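Long-range contacts in glutathione synthetase-like effector 30 (Gpa-GSS30-apo) (Globodera pallida, PDB 5OET), which is a glutathione synthetase-like effector of a plant-parasitic nematode, probably derived from an enzyme that joins gamma-glutamylcysteine and glycine at the expense of ATP: residues Asn404-Val409 against Phe424-Leu429; Ala171-Asp176 against Lys448-Val453. All coordinates share one frame; numbering follows the deposited sequence.

How the contacts relate
Contacts 1 and 2 lie about 17 Å apart between centres and touch through Lys448. Lys448 N lies 2.6 Å from Arg407 O, a probable hydrogen bond, and Lys448 CD packs 3.8 Å from His406 O, so the second segment of contact 2 starts directly beside the first segment of contact 1, linked to it by backbone and aliphatic side chain alike. Contact 1 lies at the edge of the small antiparallel sheet and holds the magnesium ion; contact 2 fastens the chain leaving that sheet to the larger one. The metal ligands His406 and Glu426 both belong to contact 1, whereas the side chain of Arg450 in contact 2 is about 14 Å from the magnesium.

Contact 1: residues Asn404-Val409 against Phe424-Leu429; sequences NPHRYV and FNEDIL. With MG (magnesium ion), chain C.
His406 holds its CG beside the backbone N (chi1 -54°), while Glu426 does the same and then bends at chi2 (82°), so that imidazole and carboxylate converge on one magnesium ion. The metal is bound by His406 NE2 at 2.1 Å and by Glu426 OE2 at 1.9 Å, with the ring and carboxylate planes turned 80° apart. With NE2 engaged by the metal and no hydrogen to share, the 3.3 Å approach of Glu426 OE1 to His406 NE2 is not a hydrogen bond. The positive ion probably favours an ionised carboxylate. Asn425 braces the imidazole from one face: its CB lies 4.1 Å from the His406 ring centroid in a CH-pi contact, and its OD1 reaches to 3.0 Å from His406 ND1. A type II' turn from Phe424 to Asp427 places Asn425 and Glu426 next to each other beside the metal. Away from the metal the contact becomes apolar. Pro405 CB rests 3.6 Å from Asn425 O, Ile428 CD1 packs against Tyr408 CB and the Tyr408 carbonyl, and Val409 CG2 meets Phe424 CE2 at 3.6 Å. The contact thus joins the entry to strand 408-412 with the turn linking strand 422-424 to helix 427-434, while strand 443-447 flanks the other side of strand 408-412, with Leu445 touching both Tyr408 and Ile428 and Glu447 forming a salt bridge with Arg407.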
ATOM      1  N   ASN A 404      -7.156  10.779 -49.400  1.00 91.58           N
ATOM      2  CA  ASN A 404      -6.840   9.808 -48.358  1.00 89.32           C
ATOM      3  C   ASN A 404      -7.475  10.317 -47.038  1.00 88.09           C
ATOM      4  O   ASN A 404      -6.763  10.689 -46.092  1.00 85.85           O
ATOM      5  CB  ASN A 404      -5.310   9.679 -48.262  1.00 88.47           C
ATOM      6  CG  ASN A 404      -4.842   8.700 -47.192  1.00 86.65           C
ATOM      7  OD1 ASN A 404      -5.595   7.845 -46.714  1.00 85.51           O
ATOM      8  ND2 ASN A 404      -3.574   8.830 -46.811  1.00 86.03           N
ATOM      9  N   PRO A 405      -8.829  10.335 -46.966  1.00 88.20           N
ATOM     10  CA  PRO A 405      -9.530  10.789 -45.748  1.00 86.16           C
ATOM     11  C   PRO A 405      -9.324   9.911 -44.515  1.00 83.67           C
ATOM     12  O   PRO A 405      -9.681  10.318 -43.411  1.00 82.95           O
ATOM     13  CB  PRO A 405     -11.001  10.774 -46.159  1.00 87.73           C
ATOM     14  CG  PRO A 405     -11.074   9.806 -47.281  1.00 89.96           C
ATOM     15  CD  PRO A 405      -9.783   9.937 -48.018  1.00 90.33           C
ATOM     16  N   HIS A 406      -8.744   8.733 -44.700  1.00 82.59           N
ATOM     17  CA  HIS A 406      -8.389   7.840 -43.599  1.00 81.00           C
ATOM     18  C   HIS A 406      -7.122   8.340 -42.872  1.00 78.57           C
ATOM     19  O   HIS A 406      -6.807   7.872 -41.798  1.00 75.38           O
ATOM     20  CB  HIS A 406      -8.179   6.389 -44.091  1.00 82.11           C
ATOM     21  CG  HIS A 406      -9.335   5.817 -44.872  1.00 85.07           C
ATOM     22  ND1 HIS A 406     -10.153   4.817 -44.385  1.00 84.93           N
ATOM     23  CD2 HIS A 406      -9.786   6.089 -46.123  1.00 87.32           C
ATOM     24  CE1 HIS A 406     -11.063   4.513 -45.298  1.00 88.06           C
ATOM     25  NE2 HIS A 406     -10.870   5.276 -46.360  1.00 88.02           N
ATOM     26  N   ARG A 407      -6.396   9.276 -43.473  1.00 81.41           N
ATOM     27  CA  ARG A 407      -5.241   9.932 -42.857  1.00 82.35           C
ATOM     28  C   ARG A 407      -5.653  10.954 -41.795  1.00 79.72           C
ATOM     29  O   ARG A 407      -4.831  11.326 -40.952  1.00 78.38           O
ATOM     30  CB  ARG A 407      -4.409  10.633 -43.952  1.00 88.52           C
ATOM     31  CG  ARG A 407      -3.053  11.212 -43.525  1.00 91.02           C
ATOM     32  CD  ARG A 407      -2.177  11.523 -44.743  1.00 95.69           C
ATOM     33  NE  ARG A 407      -0.806  11.918 -44.376  1.00 97.78           N
ATOM     34  CZ  ARG A 407       0.138  11.095 -43.891  1.00 97.93           C
ATOM     35  NH1 ARG A 407      -0.099   9.794 -43.695  1.00 96.99           N
ATOM     36  NH2 ARG A 407       1.341  11.581 -43.585  1.00 97.63           N
ATOM     37  N   TYR A 408      -6.917  11.393 -41.823  1.00 78.03           N
ATOM     38  CA  TYR A 408      -7.406  12.490 -40.982  1.00 75.19           C
ATOM     39  C   TYR A 408      -8.508  12.101 -40.000  1.00 72.36           C
ATOM     40  O   TYR A 408      -9.115  11.031 -40.102  1.00 72.41           O
ATOM     41  CB  TYR A 408      -7.888  13.643 -41.878  1.00 76.65           C
ATOM     42  CG  TYR A 408      -6.768  14.211 -42.708  1.00 77.48           C
ATOM     43  CD1 TYR A 408      -5.845  15.067 -42.139  1.00 76.65           C
ATOM     44  CD2 TYR A 408      -6.592  13.845 -44.047  1.00 80.02           C
ATOM     45  CE1 TYR A 408      -4.791  15.560 -42.877  1.00 78.04           C
ATOM     46  CE2 TYR A 408      -5.531  14.335 -44.789  1.00 80.88           C
ATOM     47  CZ  TYR A 408      -4.633  15.192 -44.194  1.00 79.92           C
ATOM     48  OH  TYR A 408      -3.572  15.697 -44.893  1.00 81.17           O
ATOM     49  N   VAL A 409      -8.715  12.985 -39.024  1.00 69.40           N
ATOM     50  CA  VAL A 409      -9.804  12.890 -38.054  1.00 66.66           C
ATOM     51  C   VAL A 409     -10.393  14.285 -37.865  1.00 64.93           C
ATOM     52  O   VAL A 409      -9.673  15.285 -37.885  1.00 63.18           O
ATOM     53  CB  VAL A 409      -9.384  12.208 -36.721  1.00 65.58           C
ATOM     54  CG1 VAL A 409      -8.205  12.901 -36.060  1.00 65.09           C
ATOM     55  CG2 VAL A 409     -10.562  12.040 -35.759  1.00 65.96           C
ATOM     56  N   PHE A 424     -14.342   9.899 -38.445  1.00 80.49           N
ATOM     57  CA  PHE A 424     -13.243   9.280 -39.177  1.00 78.14           C
ATOM     58  C   PHE A 424     -13.602   8.963 -40.626  1.00 78.71           C
ATOM     59  O   PHE A 424     -14.765   8.903 -40.990  1.00 79.40           O
ATOM     60  CB  PHE A 424     -12.836   7.992 -38.490  1.00 77.07           C
ATOM     61  CG  PHE A 424     -12.462   8.148 -37.049  1.00 76.39           C
ATOM     62  CD1 PHE A 424     -13.439   8.071 -36.061  1.00 75.95           C
ATOM     63  CD2 PHE A 424     -11.127   8.331 -36.665  1.00 75.00           C
ATOM     64  CE1 PHE A 424     -13.097   8.171 -34.715  1.00 73.89           C
ATOM     65  CE2 PHE A 424     -10.781   8.446 -35.321  1.00 73.13           C
ATOM     66  CZ  PHE A 424     -11.764   8.360 -34.347  1.00 72.80           C
ATOM     67  N   ASN A 425     -12.566   8.767 -41.442  1.00 77.67           N
ATOM     68  CA  ASN A 425     -12.703   8.242 -42.814  1.00 78.06           C
ATOM     69  C   ASN A 425     -13.633   9.116 -43.686  1.00 78.33           C
ATOM     70  O   ASN A 425     -13.509  10.344 -43.646  1.00 76.14           O
ATOM     71  CB  ASN A 425     -13.094   6.750 -42.786  1.00 78.19           C
ATOM     72  CG  ASN A 425     -12.191   5.921 -41.876  1.00 76.67           C
ATOM     73  OD1 ASN A 425     -10.974   6.100 -41.843  1.00 76.37           O
ATOM     74  ND2 ASN A 425     -12.788   5.018 -41.130  1.00 76.83           N
ATOM     75  N   GLU A 426     -14.525   8.511 -44.482  1.00 80.35           N
ATOM     76  CA  GLU A 426     -15.400   9.258 -45.420  1.00 81.31           C
ATOM     77  C   GLU A 426     -16.476  10.112 -44.685  1.00 81.72           C
ATOM     78  O   GLU A 426     -16.998  11.081 -45.266  1.00 82.34           O
ATOM     79  CB  GLU A 426     -16.039   8.325 -46.478  1.00 82.79           C
ATOM     80  CG  GLU A 426     -15.159   7.970 -47.707  1.00 83.90           C
ATOM     81  CD  GLU A 426     -14.128   6.830 -47.512  1.00 82.46           C
ATOM     82  OE1 GLU A 426     -14.059   6.196 -46.427  1.00 79.80           O
ATOM     83  OE2 GLU A 426     -13.355   6.547 -48.474  1.00 80.95           O
ATOM     84  N   ASP A 427     -16.774   9.773 -43.412  1.00 81.94           N
ATOM     85  CA  ASP A 427     -17.605  10.622 -42.523  1.00 82.39           C
ATOM     86  C   ASP A 427     -17.103  12.055 -42.342  1.00 81.46           C
ATOM     87  O   ASP A 427     -17.890  12.917 -41.982  1.00 81.92           O
ATOM     88  CB  ASP A 427     -17.721  10.035 -41.093  1.00 80.88           C
ATOM     89  CG  ASP A 427     -18.606   8.818 -41.007  1.00 81.63           C
ATOM     90  OD1 ASP A 427     -19.615   8.771 -41.730  1.00 83.47           O
ATOM     91  OD2 ASP A 427     -18.316   7.933 -40.167  1.00 81.08           O
ATOM     92  N   ILE A 428     -15.805  12.287 -42.525  1.00 81.11           N
ATOM     93  CA  ILE A 428     -15.217  13.617 -42.398  1.00 81.38           C
ATOM     94  C   ILE A 428     -15.740  14.539 -43.505  1.00 86.13           C
ATOM     95  O   ILE A 428     -16.103  15.681 -43.215  1.00 86.05           O
ATOM     96  CB  ILE A 428     -13.670  13.558 -42.386  1.00 78.60           C
ATOM     97  CG1 ILE A 428     -13.185  12.789 -41.140  1.00 76.70           C
ATOM     98  CG2 ILE A 428     -13.072  14.961 -42.399  1.00 77.66           C
ATOM     99  CD1 ILE A 428     -11.744  12.315 -41.232  1.00 76.14           C
ATOM    100  N   LEU A 429     -15.795  14.038 -44.745  1.00 91.50           N
ATOM    101  CA  LEU A 429     -16.363  14.804 -45.873  1.00 95.71           C
ATOM    102  C   LEU A 429     -17.878  14.962 -45.720  1.00 99.03           C
ATOM    103  O   LEU A 429     -18.439  16.047 -45.991  1.00100.52           O
ATOM    104  CB  LEU A 429     -16.055  14.149 -47.226  1.00 97.27           C
ATOM    105  CG  LEU A 429     -14.602  13.861 -47.649  1.00 96.95           C
ATOM    106  CD1 LEU A 429     -14.502  13.953 -49.170  1.00 99.51           C
ATOM    107  CD2 LEU A 429     -13.577  14.786 -46.995  1.00 95.03           C
TER
HETATM  108 MG    MG C 601     -11.894   5.355 -48.167  0.50 15.27          MG

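Contact 2: residues Ala171-Asp176 against Lys448-Val453; sequences ASQEDD and KLRPMV
A single beta bridge fastens the end of strand 160-173, part of the large mixed sheet, to the connection that leaves strand 443-447 for strand 454-459. Ser172 and Pro451 face each other, their CA atoms 4.7 Å apart, and the register runs in opposite directions. Backbone bonds bracket this pair. Gln173 N donates to Arg450 O at 2.7 Å, almost perfectly straight (178°) and nearly along the C=O axis, whereas Met452 N reaches Ala171 O at 3.2 Å, in the carbonyl plane. Pro451, which has no N-H, sits where the bridge needs none. Ser172 has OG anti to its backbone N, and this turns the hydroxyl to Arg450 O for a second, weak bond at 3.5 Å and lays it against Leu449 CB at 3.6 Å. Further out, the extended Gln173 chain crosses the bent Arg450 chain obliquely; amide and guanidinium planes are 69° apart, and the poor angle leaves OE1 and NH2 without a mutual hydrogen bond. On the buried side Ala171 CB meets Met452 CB at 4.2 Å, close to Phe96. This lone antiparallel bridge, flanked by two backbone bonds, ties the inter-sheet connection to a strand end in the ATP-grasp fold of the glutathione synthetase family.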
ATOM      1  N   ALA A 171       4.194   7.246 -29.504  1.00 49.58           N
ATOM      2  CA  ALA A 171       5.179   6.933 -30.550  1.00 50.33           C
ATOM      3  C   ALA A 171       4.364   6.625 -31.807  1.00 50.90           C
ATOM      4  O   ALA A 171       3.481   5.780 -31.763  1.00 49.84           O
ATOM      5  CB  ALA A 171       6.061   5.759 -30.157  1.00 50.02           C
ATOM      6  N   SER A 172       4.625   7.334 -32.902  1.00 52.73           N
ATOM      7  CA  SER A 172       3.810   7.205 -34.116  1.00 54.93           C
ATOM      8  C   SER A 172       4.643   6.708 -35.281  1.00 56.77           C
ATOM      9  O   SER A 172       5.751   7.182 -35.483  1.00 56.00           O
ATOM     10  CB  SER A 172       3.207   8.552 -34.465  1.00 55.37           C
ATOM     11  OG  SER A 172       2.340   8.445 -35.579  1.00 57.51           O
ATOM     12  N   GLN A 173       4.083   5.783 -36.050  1.00 60.16           N
ATOM     13  CA  GLN A 173       4.774   5.136 -37.162  1.00 65.64           C
ATOM     14  C   GLN A 173       4.678   5.994 -38.425  1.00 70.91           C
ATOM     15  O   GLN A 173       3.633   6.028 -39.078  1.00 71.46           O
ATOM     16  CB  GLN A 173       4.174   3.737 -37.425  1.00 66.23           C
ATOM     17  CG  GLN A 173       5.100   2.758 -38.151  1.00 67.82           C
ATOM     18  CD  GLN A 173       4.561   1.321 -38.121  1.00 68.05           C
ATOM     19  OE1 GLN A 173       3.630   0.986 -38.851  1.00 68.49           O
ATOM     20  NE2 GLN A 173       5.142   0.469 -37.265  1.00 65.83           N
ATOM     21  N   GLU A 174       5.761   6.700 -38.761  1.00 76.18           N
ATOM     22  CA  GLU A 174       5.867   7.403 -40.058  1.00 81.70           C
ATOM     23  C   GLU A 174       6.072   6.372 -41.178  1.00 84.67           C
ATOM     24  O   GLU A 174       6.207   5.180 -40.898  1.00 83.32           O
ATOM     25  CB  GLU A 174       7.029   8.415 -40.049  1.00 84.40           C
ATOM     26  CG  GLU A 174       6.785   9.710 -39.286  1.00 85.18           C
ATOM     27  CD  GLU A 174       7.870  10.751 -39.563  1.00 88.89           C
ATOM     28  OE1 GLU A 174       8.997  10.351 -39.958  1.00 92.66           O
ATOM     29  OE2 GLU A 174       7.602  11.970 -39.403  1.00 89.57           O
ATOM     30  N   ASP A 175       6.184   6.825 -42.431  1.00 88.08           N
ATOM     31  CA  ASP A 175       6.123   5.938 -43.613  1.00 90.94           C
ATOM     32  C   ASP A 175       7.309   4.980 -43.885  1.00 91.57           C
ATOM     33  O   ASP A 175       7.062   3.814 -44.232  1.00 91.65           O
ATOM     34  CB  ASP A 175       5.762   6.740 -44.887  1.00 95.13           C
ATOM     35  CG  ASP A 175       4.247   6.843 -45.111  1.00 97.15           C
ATOM     36  OD1 ASP A 175       3.601   5.774 -45.269  1.00 97.07           O
ATOM     37  OD2 ASP A 175       3.707   7.984 -45.158  1.00 97.46           O
ATOM     38  N   ASP A 176       8.559   5.456 -43.724  1.00 91.23           N
ATOM     39  CA  ASP A 176       9.793   4.629 -43.652  1.00 90.62           C
ATOM     40  C   ASP A 176       9.653   3.402 -42.720  1.00 89.32           C
ATOM     41  O   ASP A 176      10.297   2.385 -42.915  1.00 88.25           O
ATOM     42  CB  ASP A 176      10.996   5.494 -43.183  1.00 90.48           C
ATOM     43  CG  ASP A 176      11.817   6.096 -44.356  1.00 92.88           C
ATOM     44  OD1 ASP A 176      12.580   5.342 -44.992  1.00 94.85           O
ATOM     45  OD2 ASP A 176      11.716   7.318 -44.622  1.00 92.38           O
ATOM     46  N   LYS A 448      -4.479  11.795 -38.380  1.00 66.92           N
ATOM     47  CA  LYS A 448      -4.600  10.623 -37.532  1.00 68.00           C
ATOM     48  C   LYS A 448      -3.225  10.001 -37.407  1.00 68.62           C
ATOM     49  O   LYS A 448      -2.517   9.862 -38.396  1.00 73.32           O
ATOM     50  CB  LYS A 448      -5.575   9.623 -38.154  1.00 69.95           C
ATOM     51  CG  LYS A 448      -5.905   8.423 -37.279  1.00 70.33           C
ATOM     52  CD  LYS A 448      -6.952   7.544 -37.975  1.00 72.44           C
ATOM     53  CE  LYS A 448      -7.452   6.435 -37.055  1.00 72.24           C
ATOM     54  NZ  LYS A 448      -8.529   5.633 -37.694  1.00 73.04           N
ATOM     55  N   LEU A 449      -2.824   9.648 -36.200  1.00 67.71           N
ATOM     56  CA  LEU A 449      -1.508   9.045 -35.987  1.00 69.98           C
ATOM     57  C   LEU A 449      -1.588   7.526 -36.112  1.00 71.54           C
ATOM     58  O   LEU A 449      -2.578   6.905 -35.712  1.00 70.39           O
ATOM     59  CB  LEU A 449      -0.959   9.460 -34.621  1.00 70.28           C
ATOM     60  CG  LEU A 449      -0.866  10.997 -34.485  1.00 71.60           C
ATOM     61  CD1 LEU A 449      -0.489  11.390 -33.072  1.00 71.00           C
ATOM     62  CD2 LEU A 449       0.070  11.616 -35.527  1.00 72.74           C
ATOM     63  N   ARG A 450      -0.550   6.933 -36.692  1.00 73.35           N
ATOM     64  CA  ARG A 450      -0.466   5.482 -36.832  1.00 74.37           C
ATOM     65  C   ARG A 450       0.302   4.968 -35.617  1.00 70.96           C
ATOM     66  O   ARG A 450       1.520   5.079 -35.569  1.00 71.52           O
ATOM     67  CB  ARG A 450       0.202   5.094 -38.171  1.00 79.35           C
ATOM     68  CG  ARG A 450      -0.281   5.926 -39.385  1.00 82.93           C
ATOM     69  CD  ARG A 450      -0.475   5.169 -40.708  1.00 86.19           C
ATOM     70  NE  ARG A 450       0.612   4.242 -41.072  1.00 88.36           N
ATOM     71  CZ  ARG A 450       0.639   2.923 -40.837  1.00 89.71           C
ATOM     72  NH1 ARG A 450      -0.353   2.306 -40.188  1.00 90.11           N
ATOM     73  NH2 ARG A 450       1.692   2.200 -41.242  1.00 90.00           N
ATOM     74  N   PRO A 451      -0.403   4.431 -34.608  1.00 69.01           N
ATOM     75  CA  PRO A 451       0.261   4.245 -33.318  1.00 67.48           C
ATOM     76  C   PRO A 451       1.005   2.908 -33.176  1.00 65.89           C
ATOM     77  O   PRO A 451       0.581   1.903 -33.746  1.00 67.88           O
ATOM     78  CB  PRO A 451      -0.911   4.326 -32.332  1.00 66.68           C
ATOM     79  CG  PRO A 451      -2.091   3.802 -33.104  1.00 67.89           C
ATOM     80  CD  PRO A 451      -1.767   3.868 -34.580  1.00 69.56           C
ATOM     81  N   MET A 452       2.093   2.923 -32.404  1.00 63.20           N
ATOM     82  CA  MET A 452       2.933   1.753 -32.129  1.00 61.53           C
ATOM     83  C   MET A 452       2.139   0.722 -31.339  1.00 58.47           C
ATOM     84  O   MET A 452       1.557   1.033 -30.307  1.00 59.23           O
ATOM     85  CB  MET A 452       4.171   2.179 -31.337  1.00 62.86           C
ATOM     86  CG  MET A 452       5.184   1.078 -31.042  1.00 65.94           C
ATOM     87  SD  MET A 452       6.384   1.506 -29.786  1.00 69.97           S
ATOM     88  CE  MET A 452       5.321   1.548 -28.347  1.00 67.06           C
ATOM     89  N   VAL A 453       2.123  -0.506 -31.833  1.00 57.34           N
ATOM     90  CA  VAL A 453       1.400  -1.600 -31.226  1.00 55.41           C
ATOM     91  C   VAL A 453       2.437  -2.551 -30.646  1.00 55.09           C
ATOM     92  O   VAL A 453       3.372  -2.967 -31.320  1.00 56.46           O
ATOM     93  CB  VAL A 453       0.508  -2.317 -32.264  1.00 55.88           C
ATOM     94  CG1 VAL A 453      -0.077  -3.603 -31.700  1.00 55.79           C
ATOM     95  CG2 VAL A 453      -0.606  -1.388 -32.718  1.00 55.49           C
TER